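Local structure of cellulase (Uncultured bacterium, 6XSO) at residues P82-Q87 with N120-T125; L39-A44 with T56-P61; I302-G307 with L342-F347. The protein probably hydrolyses internal beta-1,4 linkages of cellulose and related plant polysaccharides such as xylan, as a broad-specificity endoglucanase of glycoside hydrolase family 5. All coordinates share one frame; numbering follows the deposited sequence.

In the fold
Along the chain the three contacts follow in series, each closing its own loop before the next opens, so none nests in or crosses another. Interaction 2 comes first: between strand 31-34 and helix 66-73 it closes a short loop that contains helix 51-55. Interaction 1 then joins the loops that follow barrel strands 78-81 and 116-119, closing a loop that holds helix 97-111 and strand 116-119. Interaction 3 pairs strands 304-309 and 345-349, the seventh and eighth of the closed parallel barrel. Interactions 1 and 2 touch, through Y86 to N42 and T84 to D40, whereas interaction 3 lies on the opposite side of the chain's centre, about 21 Å from interaction 1 between centres.

Interaction 1: P82-Q87 with N120-T125; sequences PVTWYQ and NVHHDT
W85 and D124 meet with the indole and carboxylate planes only 25° apart, the acid lying beside the pyrrole edge. D124 OD2 accepts the backbone N-H of W85 through its syn lone pair (2.9 Å from W85 N), and the same oxygen lies near the ring plane beside CD1. Its other oxygen, OD1, sits at the edge of the Y86 ring, whose plane is turned nearly perpendicular to the carboxylate; OD1 also receives a hydrogen bond from W135. Next to CD1 on the same pyrrole edge, W85 NE1 points almost straight at N120 O, 2.9 Å away, a bond lying in both the ring plane and the carbonyl plane. V121 CG2 packs against W85 CD1 at 3.8 Å. A phenylalanine in place of W85 would probably leave N120 O without this donor and leave the neighbouring helices 97-111 and 140-161 less fully packed.

These loops follow the second and third strands of the TIM barrel, and side chains bridge them where the strands end. With its CG between the backbone N and the carbonyl carbon (chi1 76°), N120 brings OD1 to the N-H of V83, 3.0 Å from V83 N, while ND2 donates to H122 ND1 and to E171. The N120-H122 bond is nearly straight and lies in the planes of both groups, which would hold the imidazole in its rotation. Over one face of that imidazole lies P82 CB, 3.6 Å from the ring centroid, a CH-pi contact. The backbone N of H122 reaches V83 O at 2.8 Å. T84 and H123 approach at a slant: T84 OG1 accepts from H123 N at 2.9 Å, has H123 CB alongside, and is hydrogen-bonded to D40 O as well.

Interaction 2: L39-A44 with T56-P61; sequences LDANDA and TCWGQP
W58 lays one face of its indole over the backbone of A41 and N42. Its CG stands anti to the carbonyl carbon (chi1 -73°), and with this torsion the ring reaches over A41 and N42. From the root of the side chain, W58 CB is 4.0 Å from A41 CB, and the same methyl lies over that face on the CG-CD2 side, 3.7 Å from CD2. Further out, A41 CA stands above the six-membered ring, 3.8 Å from its centroid and 14° off the normal, a CH-pi contact. The backbone N of N42 lies over the same face. At the NE1 corner N42 O, raised from the ring plane on the same side as A41, comes to 3.0 Å from NE1, and CZ2 is also close to this carbonyl. At the tip, CH2 lies 3.5 Å from N42 ND2; the amide runs beside the indole, their planes 54° apart.

C57, which precedes W58 in a type I turn from T56 to G59, places SG against A41 CB at 3.5 Å, so the alanine methyl touches both sulfur and indole. N42 ND2 makes a weak hydrogen bond back to D40 O, and its OD1 is hydrogen-bonded to Y86 OH in the loop after the second barrel strand.

The contact thus joins the loop after the first barrel strand to the turn beyond helix 51-55. The ring of H123 also meets the indole. A large part of the attachment is van der Waals and CH-pi contact of one aromatic face with a small alanine and the peptide beside it, and the closeness of backbone and ring is consistent with the small size of the methyl.

Interaction 3: I302-G307 with L342-F347; sequences IPVIIG and LGIATF
I306 holds CG1 anti to the carbonyl carbon (chi1 -61°) and I344 sets CG2 anti to its backbone N; the two branches, I306 CG1 and I344 CG2, meet at 3.7 Å as the side chains slant across each other. F347 CG, anti to the carbonyl carbon (chi1 -72°), lets the ring bring its CE1 to 3.7 Å from I305 CG2, while I306 O lies at the ring edge.

The backbones run parallel, at 14° between the short strands, as neighbouring staves of the TIM barrel. I306 N donates to A345 O at 2.8 Å and F347 N to I306 O at 2.9 Å, both close to the axis of the carbonyl; the bond from A345 N to V304 O is weak at 3.4 Å. At the start of the pairing, a water accepts from V304 N and donates weakly to the carbonyl of G343, the positive-phi residue of the Schellman motif that ends helix 325-341.

I306 and T346 face the surrounding helices, touching F335, whereas I305 and A345 share the other face and reach V26 of helix 22-28. The pairing therefore rests on two good backbone hydrogen bonds and a weak third, with branched aliphatic groups and one aromatic ring packed around them in a buried, largely apolar setting.

Interaction 1: P82-Q87 with N120-T125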
loop_
_atom_site.group_PDB
_atom_site.type_symbol
_atom_site.label_atom_id
_atom_site.label_comp_id
_atom_site.label_asym_id
_atom_site.label_seq_id
_atom_site.Cartn_x
_atom_site.Cartn_y
_atom_site.Cartn_z
ATOM N N PRO A 82 -0.467 -6.659 1.635
ATOM C CA PRO A 82 0.286 -6.134 2.780
ATOM C C PRO A 82 0.917 -7.259 3.580
ATOM O O PRO A 82 0.309 -8.304 3.815
ATOM C CB PRO A 82 -0.773 -5.414 3.620
ATOM C CG PRO A 82 -2.010 -5.431 2.850
ATOM C CD PRO A 82 -1.913 -6.428 1.754
ATOM N N VAL A 83 2.145 -7.027 4.037
ATOM C CA VAL A 83 2.867 -8.024 4.816
ATOM C C VAL A 83 3.486 -7.342 6.027
ATOM O O VAL A 83 4.140 -6.302 5.887
ATOM C CB VAL A 83 3.984 -8.718 4.004
ATOM C CG1 VAL A 83 4.653 -9.801 4.825
ATOM C CG2 VAL A 83 3.468 -9.322 2.736
ATOM N N THR A 84 3.322 -7.954 7.202
ATOM C CA THR A 84 3.964 -7.516 8.438
ATOM C C THR A 84 5.058 -8.508 8.800
ATOM O O THR A 84 4.807 -9.717 8.876
ATOM C CB THR A 84 2.940 -7.379 9.569
ATOM O OG1 THR A 84 1.968 -6.383 9.204
ATOM C CG2 THR A 84 3.637 -7.000 10.894
ATOM N N TRP A 85 6.267 -7.993 9.034
ATOM C CA TRP A 85 7.446 -8.841 9.082
ATOM C C TRP A 85 8.026 -9.083 10.472
ATOM O O TRP A 85 8.747 -10.069 10.645
ATOM C CB TRP A 85 8.557 -8.274 8.175
ATOM C CG TRP A 85 8.125 -8.125 6.746
ATOM C CD1 TRP A 85 7.512 -7.045 6.192
ATOM C CD2 TRP A 85 8.274 -9.094 5.690
ATOM N NE1 TRP A 85 7.247 -7.282 4.858
ATOM C CE2 TRP A 85 7.713 -8.525 4.525
ATOM C CE3 TRP A 85 8.823 -10.378 5.616
ATOM C CZ2 TRP A 85 7.711 -9.177 3.304
ATOM C CZ3 TRP A 85 8.791 -11.042 4.394
ATOM C CH2 TRP A 85 8.220 -10.442 3.260
ATOM N N TYR A 86 7.720 -8.239 11.464
ATOM C CA TYR A 86 8.515 -8.233 12.688
ATOM C C TYR A 86 8.383 -9.519 13.497
ATOM O O TYR A 86 9.314 -9.875 14.241
ATOM C CB TYR A 86 8.191 -7.010 13.553
ATOM C CG TYR A 86 6.866 -7.046 14.315
ATOM C CD1 TYR A 86 6.812 -7.485 15.635
ATOM C CD2 TYR A 86 5.690 -6.595 13.729
ATOM C CE1 TYR A 86 5.609 -7.501 16.332
ATOM C CE2 TYR A 86 4.490 -6.616 14.418
ATOM C CZ TYR A 86 4.465 -7.064 15.724
ATOM O OH TYR A 86 3.282 -7.088 16.429
ATOM N N GLN A 87 7.251 -10.216 13.402
ATOM C CA GLN A 87 7.090 -11.490 14.096
ATOM C C GLN A 87 7.692 -12.646 13.312
ATOM O O GLN A 87 7.551 -13.806 13.725
ATOM C CB GLN A 87 5.621 -11.767 14.412
ATOM C CG GLN A 87 4.947 -10.603 15.145
ATOM C CD GLN A 87 3.660 -10.998 15.834
ATOM O OE1 GLN A 87 2.583 -10.884 15.255
ATOM N NE2 GLN A 87 3.769 -11.488 17.073
ATOM N N ASN A 120 4.571 -5.102 0.551
ATOM C CA ASN A 120 5.086 -3.966 1.318
ATOM C C ASN A 120 5.645 -4.422 2.674
ATOM O O ASN A 120 5.822 -5.612 2.946
ATOM C CB ASN A 120 4.021 -2.862 1.501
ATOM C CG ASN A 120 2.977 -3.214 2.559
ATOM O OD1 ASN A 120 2.909 -4.346 3.031
ATOM N ND2 ASN A 120 2.163 -2.237 2.936
ATOM N N VAL A 121 5.917 -3.430 3.516
ATOM C CA VAL A 121 6.265 -3.575 4.929
ATOM C C VAL A 121 5.163 -2.810 5.666
ATOM O O VAL A 121 5.067 -1.580 5.534
ATOM C CB VAL A 121 7.665 -3.010 5.205
ATOM C CG1 VAL A 121 7.938 -2.875 6.698
ATOM C CG2 VAL A 121 8.745 -3.891 4.550
ATOM N N HIS A 122 4.293 -3.534 6.398
ATOM C CA HIS A 122 2.984 -2.999 6.770
ATOM C C HIS A 122 2.961 -2.623 8.227
ATOM O O HIS A 122 3.276 -1.476 8.585
ATOM C CB HIS A 122 1.885 -3.970 6.310
ATOM C CG HIS A 122 0.539 -3.338 6.215
ATOM N ND1 HIS A 122 0.153 -2.596 5.120
ATOM C CD2 HIS A 122 -0.492 -3.273 7.092
ATOM C CE1 HIS A 122 -1.071 -2.143 5.298
ATOM N NE2 HIS A 122 -1.501 -2.560 6.475
ATOM N N HIS A 123 2.536 -3.509 9.151
ATOM C CA HIS A 123 2.399 -3.121 10.556
ATOM C C HIS A 123 3.704 -3.159 11.321
ATOM O O HIS A 123 3.709 -3.097 12.554
ATOM C CB HIS A 123 1.313 -3.923 11.262
ATOM C CG HIS A 123 -0.060 -3.590 10.787
ATOM N ND1 HIS A 123 -0.505 -2.291 10.646
ATOM C CD2 HIS A 123 -1.089 -4.385 10.418
ATOM C CE1 HIS A 123 -1.753 -2.303 10.212
ATOM N NE2 HIS A 123 -2.137 -3.562 10.078
ATOM N N ASP A 124 4.809 -3.233 10.585
ATOM C CA ASP A 124 6.086 -2.748 11.108
ATOM C C ASP A 124 6.074 -1.249 11.330
ATOM O O ASP A 124 6.914 -0.750 12.098
ATOM C CB ASP A 124 7.139 -3.178 10.097
ATOM C CG ASP A 124 7.118 -4.692 9.861
ATOM O OD1 ASP A 124 7.662 -5.419 10.726
ATOM O OD2 ASP A 124 6.518 -5.131 8.843
ATOM N N THR A 125 5.145 -0.539 10.686
ATOM C CA THR A 125 4.813 0.853 10.941
ATOM C C THR A 125 3.464 0.931 11.649
ATOM O O THR A 125 2.689 -0.035 11.686
ATOM C CB THR A 125 4.684 1.662 9.643
ATOM O OG1 THR A 125 3.524 1.223 8.912
ATOM C CG2 THR A 125 5.911 1.562 8.767
#

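Interaction 2: L39-A44 with T56-P61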
loop_
_atom_site.group_PDB
_atom_site.type_symbol
_atom_site.label_atom_id
_atom_site.label_comp_id
_atom_site.label_asym_id
_atom_site.label_seq_id
_atom_site.Cartn_x
_atom_site.Cartn_y
_atom_site.Cartn_z
ATOM N N LEU A 39 -1.614 -11.413 5.537
ATOM C CA LEU A 39 -0.186 -11.518 5.859
ATOM C C LEU A 39 0.311 -10.328 6.674
ATOM O O LEU A 39 1.419 -10.385 7.225
ATOM C CB LEU A 39 0.637 -11.661 4.581
ATOM C CG LEU A 39 0.206 -12.787 3.632
ATOM C CD1 LEU A 39 1.154 -12.931 2.445
ATOM C CD2 LEU A 39 0.080 -14.116 4.372
ATOM N N ASP A 40 -0.493 -9.263 6.759
ATOM C CA ASP A 40 -0.228 -8.123 7.635
ATOM C C ASP A 40 -0.721 -8.327 9.064
ATOM O O ASP A 40 -0.361 -7.535 9.945
ATOM C CB ASP A 40 -0.862 -6.848 7.050
ATOM C CG ASP A 40 -2.317 -7.057 6.525
ATOM O OD1 ASP A 40 -2.619 -8.094 5.895
ATOM O OD2 ASP A 40 -3.154 -6.137 6.733
ATOM N N ALA A 41 -1.515 -9.357 9.326
ATOM C CA ALA A 41 -2.009 -9.571 10.676
ATOM C C ALA A 41 -0.852 -9.825 11.636
ATOM O O ALA A 41 0.171 -10.412 11.276
ATOM C CB ALA A 41 -2.957 -10.769 10.714
ATOM N N ASN A 42 -1.027 -9.384 12.877
ATOM C CA ASN A 42 0.017 -9.531 13.884
ATOM C C ASN A 42 -0.608 -9.408 15.263
ATOM O O ASN A 42 -1.653 -8.769 15.431
ATOM C CB ASN A 42 1.132 -8.487 13.679
ATOM C CG ASN A 42 0.688 -7.071 14.001
ATOM O OD1 ASN A 42 1.022 -6.545 15.070
ATOM N ND2 ASN A 42 -0.052 -6.448 13.090
ATOM N N ASP A 43 0.052 -10.011 16.244
ATOM C CA ASP A 43 -0.364 -9.920 17.640
ATOM C C ASP A 43 0.902 -9.941 18.482
ATOM O O ASP A 43 1.529 -10.991 18.637
ATOM C CB ASP A 43 -1.278 -11.082 17.995
ATOM C CG ASP A 43 -1.783 -11.023 19.419
ATOM O OD1 ASP A 43 -1.223 -10.252 20.230
ATOM O OD2 ASP A 43 -2.740 -11.766 19.725
ATOM N N ALA A 44 1.296 -8.778 19.010
ATOM C CA ALA A 44 2.574 -8.686 19.704
ATOM C C ALA A 44 2.630 -9.543 20.962
ATOM O O ALA A 44 3.731 -9.788 21.480
ATOM C CB ALA A 44 2.869 -7.228 20.061
ATOM N N THR A 56 -3.811 -16.234 9.809
ATOM C CA THR A 56 -5.193 -16.354 10.260
ATOM C C THR A 56 -5.486 -15.641 11.584
ATOM O O THR A 56 -6.610 -15.740 12.085
ATOM C CB THR A 56 -5.592 -17.840 10.381
ATOM O OG1 THR A 56 -4.895 -18.472 11.471
ATOM C CG2 THR A 56 -5.284 -18.614 9.090
ATOM N N CYS A 57 -4.528 -14.915 12.162
ATOM C CA CYS A 57 -4.755 -14.433 13.523
ATOM C C CYS A 57 -5.782 -13.311 13.608
ATOM O O CYS A 57 -6.284 -13.054 14.704
ATOM C CB CYS A 57 -3.439 -14.060 14.204
ATOM S SG CYS A 57 -2.708 -12.524 13.726
ATOM N N TRP A 58 -6.139 -12.663 12.492
ATOM C CA TRP A 58 -7.203 -11.665 12.487
ATOM C C TRP A 58 -8.470 -12.164 11.786
ATOM O O TRP A 58 -9.286 -11.359 11.317
ATOM C CB TRP A 58 -6.716 -10.342 11.897
ATOM C CG TRP A 58 -5.781 -9.573 12.812
ATOM C CD1 TRP A 58 -5.447 -9.879 14.103
ATOM C CD2 TRP A 58 -5.088 -8.362 12.500
ATOM N NE1 TRP A 58 -4.567 -8.941 14.607
ATOM C CE2 TRP A 58 -4.333 -7.999 13.639
ATOM C CE3 TRP A 58 -5.024 -7.553 11.360
ATOM C CZ2 TRP A 58 -3.530 -6.864 13.666
ATOM C CZ3 TRP A 58 -4.225 -6.427 11.392
ATOM C CH2 TRP A 58 -3.495 -6.092 12.526
ATOM N N GLY A 59 -8.666 -13.476 11.740
ATOM C CA GLY A 59 -9.915 -14.045 11.271
ATOM C C GLY A 59 -10.060 -14.202 9.777
ATOM O O GLY A 59 -11.162 -14.501 9.315
ATOM N N GLN A 60 -9.017 -13.989 9.015
ATOM C CA GLN A 60 -9.078 -14.348 7.607
ATOM C C GLN A 60 -8.567 -15.773 7.421
ATOM O O GLN A 60 -7.728 -16.247 8.191
ATOM C CB GLN A 60 -8.229 -13.394 6.784
ATOM C CG GLN A 60 -8.683 -11.943 6.837
ATOM C CD GLN A 60 -10.100 -11.726 6.333
ATOM O OE1 GLN A 60 -10.561 -12.406 5.419
ATOM N NE2 GLN A 60 -10.798 -10.776 6.941
ATOM N N PRO A 61 -9.075 -16.492 6.429
ATOM C CA PRO A 61 -8.624 -17.865 6.187
ATOM C C PRO A 61 -7.276 -17.891 5.478
ATOM O O PRO A 61 -6.798 -16.889 4.945
ATOM C CB PRO A 61 -9.713 -18.416 5.262
ATOM C CG PRO A 61 -10.135 -17.180 4.458
ATOM C CD PRO A 61 -10.062 -16.030 5.429
#

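Interaction 3: I302-G307 with L342-F347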
loop_
_atom_site.group_PDB
_atom_site.type_symbol
_atom_site.label_atom_id
_atom_site.label_comp_id
_atom_site.label_asym_id
_atom_site.label_seq_id
_atom_site.Cartn_x
_atom_site.Cartn_y
_atom_site.Cartn_z
ATOM N N ILE A 302 5.556 12.110 -11.639
ATOM C CA ILE A 302 5.640 11.103 -10.590
ATOM C C ILE A 302 4.244 10.498 -10.443
ATOM O O ILE A 302 3.322 11.177 -9.961
ATOM C CB ILE A 302 6.132 11.711 -9.272
ATOM C CG1 ILE A 302 7.499 12.365 -9.449
ATOM C CG2 ILE A 302 6.169 10.630 -8.188
ATOM C CD1 ILE A 302 7.807 13.369 -8.358
ATOM N N PRO A 303 4.040 9.250 -10.846
ATOM C CA PRO A 303 2.699 8.659 -10.762
ATOM C C PRO A 303 2.327 8.330 -9.324
ATOM O O PRO A 303 3.188 8.136 -8.459
ATOM C CB PRO A 303 2.812 7.399 -11.629
ATOM C CG PRO A 303 4.298 7.010 -11.502
ATOM C CD PRO A 303 5.037 8.311 -11.402
ATOM N N VAL A 304 1.025 8.303 -9.069
ATOM C CA VAL A 304 0.506 8.109 -7.723
ATOM C C VAL A 304 -0.404 6.896 -7.670
ATOM O O VAL A 304 -1.215 6.648 -8.578
ATOM C CB VAL A 304 -0.222 9.371 -7.225
ATOM C CG1 VAL A 304 -0.901 9.143 -5.871
ATOM C CG2 VAL A 304 0.748 10.529 -7.155
ATOM N N ILE A 305 -0.284 6.158 -6.574
ATOM C CA ILE A 305 -1.161 5.048 -6.236
ATOM C C ILE A 305 -1.902 5.410 -4.959
ATOM O O ILE A 305 -1.274 5.753 -3.948
ATOM C CB ILE A 305 -0.367 3.738 -6.037
ATOM C CG1 ILE A 305 0.351 3.339 -7.324
ATOM C CG2 ILE A 305 -1.286 2.638 -5.458
ATOM C CD1 ILE A 305 1.445 2.271 -7.112
ATOM N N ILE A 306 -3.230 5.329 -4.995
ATOM C CA ILE A 306 -4.053 5.399 -3.779
ATOM C C ILE A 306 -4.190 3.942 -3.339
ATOM O O ILE A 306 -5.041 3.174 -3.823
ATOM C CB ILE A 306 -5.380 6.118 -4.023
ATOM C CG1 ILE A 306 -5.115 7.558 -4.476
ATOM C CG2 ILE A 306 -6.242 6.073 -2.769
ATOM C CD1 ILE A 306 -6.404 8.292 -4.895
ATOM N N GLY A 307 -3.268 3.519 -2.466
ATOM C CA GLY A 307 -3.093 2.106 -2.190
ATOM C C GLY A 307 -4.074 1.526 -1.215
ATOM O O GLY A 307 -4.090 0.305 -1.037
ATOM N N LEU A 342 -6.611 11.034 -14.115
ATOM C CA LEU A 342 -5.254 11.455 -13.784
ATOM C C LEU A 342 -4.228 10.340 -13.899
ATOM O O LEU A 342 -3.040 10.582 -13.643
ATOM C CB LEU A 342 -5.217 12.014 -12.366
ATOM C CG LEU A 342 -5.686 13.461 -12.310
ATOM C CD1 LEU A 342 -5.929 13.855 -10.873
ATOM C CD2 LEU A 342 -4.652 14.404 -12.939
ATOM N N GLY A 343 -4.646 9.125 -14.238
ATOM C CA GLY A 343 -3.725 8.004 -14.268
ATOM C C GLY A 343 -3.308 7.500 -12.904
ATOM O O GLY A 343 -2.219 6.918 -12.777
ATOM N N ILE A 344 -4.152 7.691 -11.886
ATOM C CA ILE A 344 -3.910 7.261 -10.511
ATOM C C ILE A 344 -4.635 5.942 -10.280
ATOM O O ILE A 344 -5.832 5.826 -10.573
ATOM C CB ILE A 344 -4.407 8.335 -9.524
ATOM C CG1 ILE A 344 -3.588 9.620 -9.678
ATOM C CG2 ILE A 344 -4.431 7.794 -8.101
ATOM C CD1 ILE A 344 -4.095 10.773 -8.821
ATOM N N ALA A 345 -3.912 4.934 -9.798
ATOM C CA ALA A 345 -4.514 3.639 -9.514
ATOM C C ALA A 345 -5.081 3.624 -8.101
ATOM O O ALA A 345 -4.535 4.248 -7.190
ATOM C CB ALA A 345 -3.473 2.526 -9.635
ATOM N N THR A 346 -6.194 2.919 -7.927
ATOM C CA THR A 346 -6.866 2.796 -6.636
ATOM C C THR A 346 -6.936 1.333 -6.221
ATOM O O THR A 346 -7.116 0.450 -7.072
ATOM C CB THR A 346 -8.297 3.361 -6.666
ATOM O OG1 THR A 346 -9.158 2.555 -7.460
ATOM C CG2 THR A 346 -8.299 4.778 -7.217
ATOM N N PHE A 347 -6.752 1.083 -4.907
ATOM C CA PHE A 347 -6.813 -0.263 -4.326
ATOM C C PHE A 347 -7.799 -0.242 -3.153
ATOM O O PHE A 347 -7.500 0.325 -2.098
ATOM C CB PHE A 347 -5.415 -0.728 -3.855
ATOM C CG PHE A 347 -4.454 -1.076 -4.972
ATOM C CD1 PHE A 347 -3.860 -0.086 -5.728
ATOM C CD2 PHE A 347 -4.103 -2.404 -5.236
ATOM C CE1 PHE A 347 -2.974 -0.403 -6.747
ATOM C CE2 PHE A 347 -3.204 -2.730 -6.251
ATOM C CZ PHE A 347 -2.643 -1.737 -7.003
HETATM O O HOH W 1 -0.543 8.843 -11.406
#